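Local structure of putative mannose-6-phosphate isomerase YvyI (Bacillus subtilis, 1QWR) at residues Thr244-Gly248 and Glu249-Val253; Met264-Glu268 and Ser269-Cys273. The protein probably catalyses the zinc-dependent interconversion of D-mannose 6-phosphate and D-fructose 6-phosphate. All coordinates share one frame; numbering follows the deposited sequence.

Contact 1: residues Thr244-Gly248 and Glu249-Val253; sequences TFVQG and EYFSV
The rings of Phe245, on the first strand, and Phe251, in the turn, both touch residues across the hairpin. The ring of Phe251 offers an edge: CG1 of Val246 lies near the ring plane, 4.2 Å from CE1 of Phe251. The ring of Phe245 stands obliquely to the carbonyl oxygen of Val253, and its CD2 packs against CG1 of Val253. Beyond the hairpin, the Phe245 ring stacks on Phe167 and meets Tyr122 with the two planes at about 45°. The side chain of Phe251 touches Thr118 and lies about 5 Å from that of the zinc ligand Glu119; the zinc ion itself is about 11 Å from the Phe251 side chain, so the turn lies near the metal site but supplies no ligand.

Strands 240-247 and 252-259 form an antiparallel hairpin of the cupin domain, and a classic beta bulge interrupts it: Phe245 and Val246 both face Val253. Val253 answers both with its backbone, its O accepting from Phe245 N at 2.9 Å while its N donates to Val246 O. Closer to the turn, Gly248 N reaches Phe251 O at 2.8 Å, with an N-H...O angle of 151°.

Val246 and Val253 share one side of the hairpin, where their branches cross. Val246 has CG1 between its backbone N and carbonyl carbon (chi1 68°), and this methyl meets both CG2 of Val253 and the Phe251 edge. Gln247 and Ser252 occupy the other side as a non-hydrogen-bonded pair, drawn in so closely that Ser252 OG sits 3.3 Å from CA of Gln247. The extended Gln247 chain runs past this hydroxyl to a weak hydrogen bond with Tyr254 OH. Ser252 OG itself donates to a water at 2.7 Å, and that water in turn donates to Gly248 O at 2.9 Å, linking Gly248 of the turn to Ser252 at the start of the second strand.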
# COMPACT_ATOMS: atom_id res chain seq x y z
N THR A 244 -5.21 9.98 11.91
CA THR A 244 -6.00 9.88 10.68
C THR A 244 -5.15 10.57 9.62
O THR A 244 -4.93 11.79 9.68
CB THR A 244 -7.34 10.62 10.82
OG1 THR A 244 -8.12 10.01 11.86
CG2 THR A 244 -8.13 10.57 9.50
N PHE A 245 -4.63 9.80 8.66
CA PHE A 245 -3.77 10.36 7.62
C PHE A 245 -4.55 10.95 6.47
O PHE A 245 -4.17 11.97 5.90
CB PHE A 245 -2.83 9.29 7.06
CG PHE A 245 -1.83 8.77 8.04
CD1 PHE A 245 -0.82 9.60 8.52
CD2 PHE A 245 -1.86 7.43 8.44
CE1 PHE A 245 0.16 9.11 9.38
CE2 PHE A 245 -0.88 6.92 9.30
CZ PHE A 245 0.13 7.76 9.78
N VAL A 246 -5.64 10.28 6.10
CA VAL A 246 -6.45 10.73 4.99
C VAL A 246 -7.79 10.03 4.98
O VAL A 246 -7.94 8.89 5.48
CB VAL A 246 -5.73 10.47 3.62
CG1 VAL A 246 -5.64 8.95 3.34
CG2 VAL A 246 -6.46 11.19 2.50
N GLN A 247 -8.78 10.73 4.45
CA GLN A 247 -10.11 10.20 4.30
C GLN A 247 -10.47 10.62 2.89
O GLN A 247 -11.10 11.66 2.67
CB GLN A 247 -11.04 10.82 5.35
CG GLN A 247 -10.66 10.35 6.75
CD GLN A 247 -11.60 10.89 7.82
OE1 GLN A 247 -11.81 12.08 7.93
NE2 GLN A 247 -12.15 9.99 8.62
N GLY A 248 -10.06 9.80 1.93
CA GLY A 248 -10.27 10.13 0.53
C GLY A 248 -11.36 9.39 -0.20
O GLY A 248 -12.10 8.59 0.37
N GLU A 249 -11.45 9.64 -1.50
CA GLU A 249 -12.47 9.00 -2.33
C GLU A 249 -12.27 7.50 -2.44
O GLU A 249 -13.23 6.76 -2.59
CB GLU A 249 -12.45 9.60 -3.74
CG GLU A 249 -12.41 11.11 -3.78
CD GLU A 249 -12.24 11.66 -5.19
OE1 GLU A 249 -11.92 12.87 -5.32
OE2 GLU A 249 -12.42 10.89 -6.17
N TYR A 250 -11.02 7.05 -2.37
CA TYR A 250 -10.73 5.64 -2.54
C TYR A 250 -10.44 4.87 -1.27
O TYR A 250 -10.59 3.66 -1.24
CB TYR A 250 -9.56 5.46 -3.51
CG TYR A 250 -9.81 6.07 -4.87
CD1 TYR A 250 -10.55 5.39 -5.83
CD2 TYR A 250 -9.40 7.37 -5.14
CE1 TYR A 250 -10.88 6.01 -7.05
CE2 TYR A 250 -9.71 7.99 -6.34
CZ TYR A 250 -10.45 7.31 -7.29
OH TYR A 250 -10.78 7.97 -8.46
N PHE A 251 -10.02 5.58 -0.23
CA PHE A 251 -9.70 4.94 1.05
C PHE A 251 -9.41 5.96 2.13
O PHE A 251 -9.19 7.14 1.84
CB PHE A 251 -8.46 4.02 0.91
CG PHE A 251 -7.29 4.67 0.18
CD1 PHE A 251 -6.51 5.66 0.79
CD2 PHE A 251 -6.98 4.28 -1.14
CE1 PHE A 251 -5.43 6.27 0.10
CE2 PHE A 251 -5.90 4.87 -1.85
CZ PHE A 251 -5.12 5.87 -1.24
N SER A 252 -9.42 5.50 3.37
CA SER A 252 -9.11 6.30 4.56
C SER A 252 -8.03 5.45 5.23
O SER A 252 -8.17 4.21 5.33
CB SER A 252 -10.32 6.43 5.49
OG SER A 252 -11.37 7.21 4.89
N VAL A 253 -6.96 6.09 5.69
CA VAL A 253 -5.86 5.37 6.31
C VAL A 253 -5.53 5.98 7.66
O VAL A 253 -5.54 7.20 7.79
CB VAL A 253 -4.62 5.41 5.40
CG1 VAL A 253 -3.48 4.53 6.00
CG2 VAL A 253 -5.01 4.89 4.00
O HOH W 1 -12.53 6.74 2.53

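Contact 2: residues Met264-Glu268 and Ser269-Cys273; sequences MAQDE and SFLIC. With SO4 (sulfate ion), chain D.
In the loop that leads from strand 261-264 into strand 271-276 of the cupin domain, the amide of Gln266 folds back over the chain and packs against Leu271. The two side chains slide past each other in opposite directions, with Gln266 OE1 only 3.2 Å from CG of Leu271. Behind this position is a chain that starts with CG anti to the backbone N (chi1 -159°) and then bends at chi2, -53°, turning the amide toward the residues that follow.

Once there, the amide grips both backbone polar groups of Glu268. Gln266 OE1 accepts from Glu268 N at 2.8 Å, while Gln266 NE2 donates to Glu268 O at 2.9 Å; that second bond arrives well above the carbonyl plane of Glu268. Gln266 NE2 also donates to Pro300 O, so three hydrogen bonds fix which way round the amide lies.

Glu268 crosses Leu271 at its other branch, CG of Glu268 lying 3.8 Å from CD2 of Leu271. Beyond CG the chain turns off, and Glu268 OE1 takes a hydrogen bond from a water at 2.7 Å that accepts one from Ser269 N. At the start of the loop, Ala265 N donates to O3 of a sulfate, at 3.2 Å; Arg237 binds this anion too, which probably came from the crystallisation liquor.

Leu271, the first residue of strand 271-276, also touches Trp256 and His318, so Gln266 and Glu268 of the loop pack on a side chain that meets strands 252-259 and 312-318. Here the chain passes from one sheet to the other, a crossing characteristic of the cupin beta-barrel.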
# COMPACT_ATOMS: atom_id res chain seq x y z
N MSE A 264 -11.93 -1.07 21.40
CA MSE A 264 -12.27 -0.75 20.02
C MSE A 264 -13.63 -1.23 19.59
O MSE A 264 -14.24 -2.09 20.22
CB MSE A 264 -11.26 -1.40 19.07
CG MSE A 264 -9.88 -1.67 19.67
SE MSE A 264 -8.81 -0.09 19.74
CE MSE A 264 -8.30 0.03 17.87
N ALA A 265 -14.08 -0.67 18.48
CA ALA A 265 -15.34 -1.01 17.85
C ALA A 265 -15.00 -1.06 16.37
O ALA A 265 -14.07 -0.38 15.93
CB ALA A 265 -16.36 0.07 18.11
N GLN A 266 -15.72 -1.88 15.62
CA GLN A 266 -15.50 -2.00 14.19
C GLN A 266 -16.80 -1.47 13.61
O GLN A 266 -17.77 -2.21 13.47
CB GLN A 266 -15.33 -3.47 13.80
CG GLN A 266 -14.60 -3.69 12.46
CD GLN A 266 -15.25 -2.91 11.34
OE1 GLN A 266 -15.05 -1.71 11.19
NE2 GLN A 266 -16.03 -3.61 10.54
N ASP A 267 -16.84 -0.18 13.30
CA ASP A 267 -18.09 0.38 12.78
C ASP A 267 -18.09 0.65 11.29
O ASP A 267 -18.99 1.33 10.80
CB ASP A 267 -18.46 1.66 13.53
CG ASP A 267 -18.74 1.42 15.00
OD1 ASP A 267 -19.58 0.54 15.33
OD2 ASP A 267 -18.12 2.12 15.83
N GLU A 268 -17.09 0.15 10.57
CA GLU A 268 -17.03 0.36 9.12
C GLU A 268 -17.50 -0.91 8.42
O GLU A 268 -17.86 -1.90 9.06
CB GLU A 268 -15.60 0.68 8.68
CG GLU A 268 -14.97 1.93 9.32
CD GLU A 268 -15.75 3.21 9.05
OE1 GLU A 268 -16.31 3.35 7.93
OE2 GLU A 268 -15.80 4.08 9.95
N SER A 269 -17.48 -0.90 7.09
CA SER A 269 -17.88 -2.09 6.33
C SER A 269 -16.92 -3.24 6.62
O SER A 269 -17.31 -4.40 6.63
CB SER A 269 -17.91 -1.77 4.85
OG SER A 269 -18.99 -0.89 4.60
N PHE A 270 -15.65 -2.90 6.81
CA PHE A 270 -14.61 -3.85 7.19
C PHE A 270 -13.33 -3.03 7.40
O PHE A 270 -13.22 -1.92 6.87
CB PHE A 270 -14.38 -4.93 6.13
CG PHE A 270 -14.01 -4.39 4.78
CD1 PHE A 270 -12.67 -4.23 4.41
CD2 PHE A 270 -15.01 -4.06 3.86
CE1 PHE A 270 -12.33 -3.75 3.14
CE2 PHE A 270 -14.69 -3.58 2.60
CZ PHE A 270 -13.35 -3.42 2.23
N LEU A 271 -12.39 -3.55 8.18
CA LEU A 271 -11.13 -2.84 8.41
C LEU A 271 -9.97 -3.70 7.95
O LEU A 271 -9.94 -4.89 8.26
CB LEU A 271 -10.94 -2.53 9.90
CG LEU A 271 -11.91 -1.55 10.55
CD1 LEU A 271 -11.49 -1.33 12.01
CD2 LEU A 271 -11.93 -0.22 9.78
N ILE A 272 -9.05 -3.10 7.21
CA ILE A 272 -7.84 -3.76 6.72
C ILE A 272 -6.76 -3.36 7.73
O ILE A 272 -6.51 -2.16 7.90
CB ILE A 272 -7.45 -3.24 5.34
CG1 ILE A 272 -8.50 -3.65 4.32
CG2 ILE A 272 -6.03 -3.75 4.98
CD1 ILE A 272 -8.36 -2.97 2.95
N CYS A 273 -6.09 -4.34 8.33
CA CYS A 273 -5.09 -4.09 9.38
C CYS A 273 -3.74 -4.75 9.16
O CYS A 273 -3.68 -5.94 8.81
CB CYS A 273 -5.64 -4.58 10.73
SG CYS A 273 -7.33 -4.00 11.12
S SO4 D . -11.66 2.09 16.90
O1 SO4 D . -12.23 2.45 15.59
O2 SO4 D . -10.58 3.04 17.24
O3 SO4 D . -12.71 2.12 17.95
O4 SO4 D . -11.12 0.72 16.81
O HOH W 2 -16.99 1.73 5.86

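Overall arrangement
Both contacts belong to the C-terminal cupin domain, and the chain meets them in series. Coming along strand 240-247, it turns at contact 1 and returns as strand 252-259, completing a hairpin. Strand 261-264 follows in the separate four-stranded sheet, and contact 2 then closes the loop that takes the chain back into the sheet of the hairpin as strand 271-276. Strand 312-318 lies between strands 252-259 and 271-276, pairing with both, and so ties the two regions together. The contacts neither nest nor cross: their centres are 14 Å apart and their nearest atoms about 7 Å. Contact 1 comes near the zinc ligand Glu119 through Phe251, whereas contact 2 lies away from the metal site.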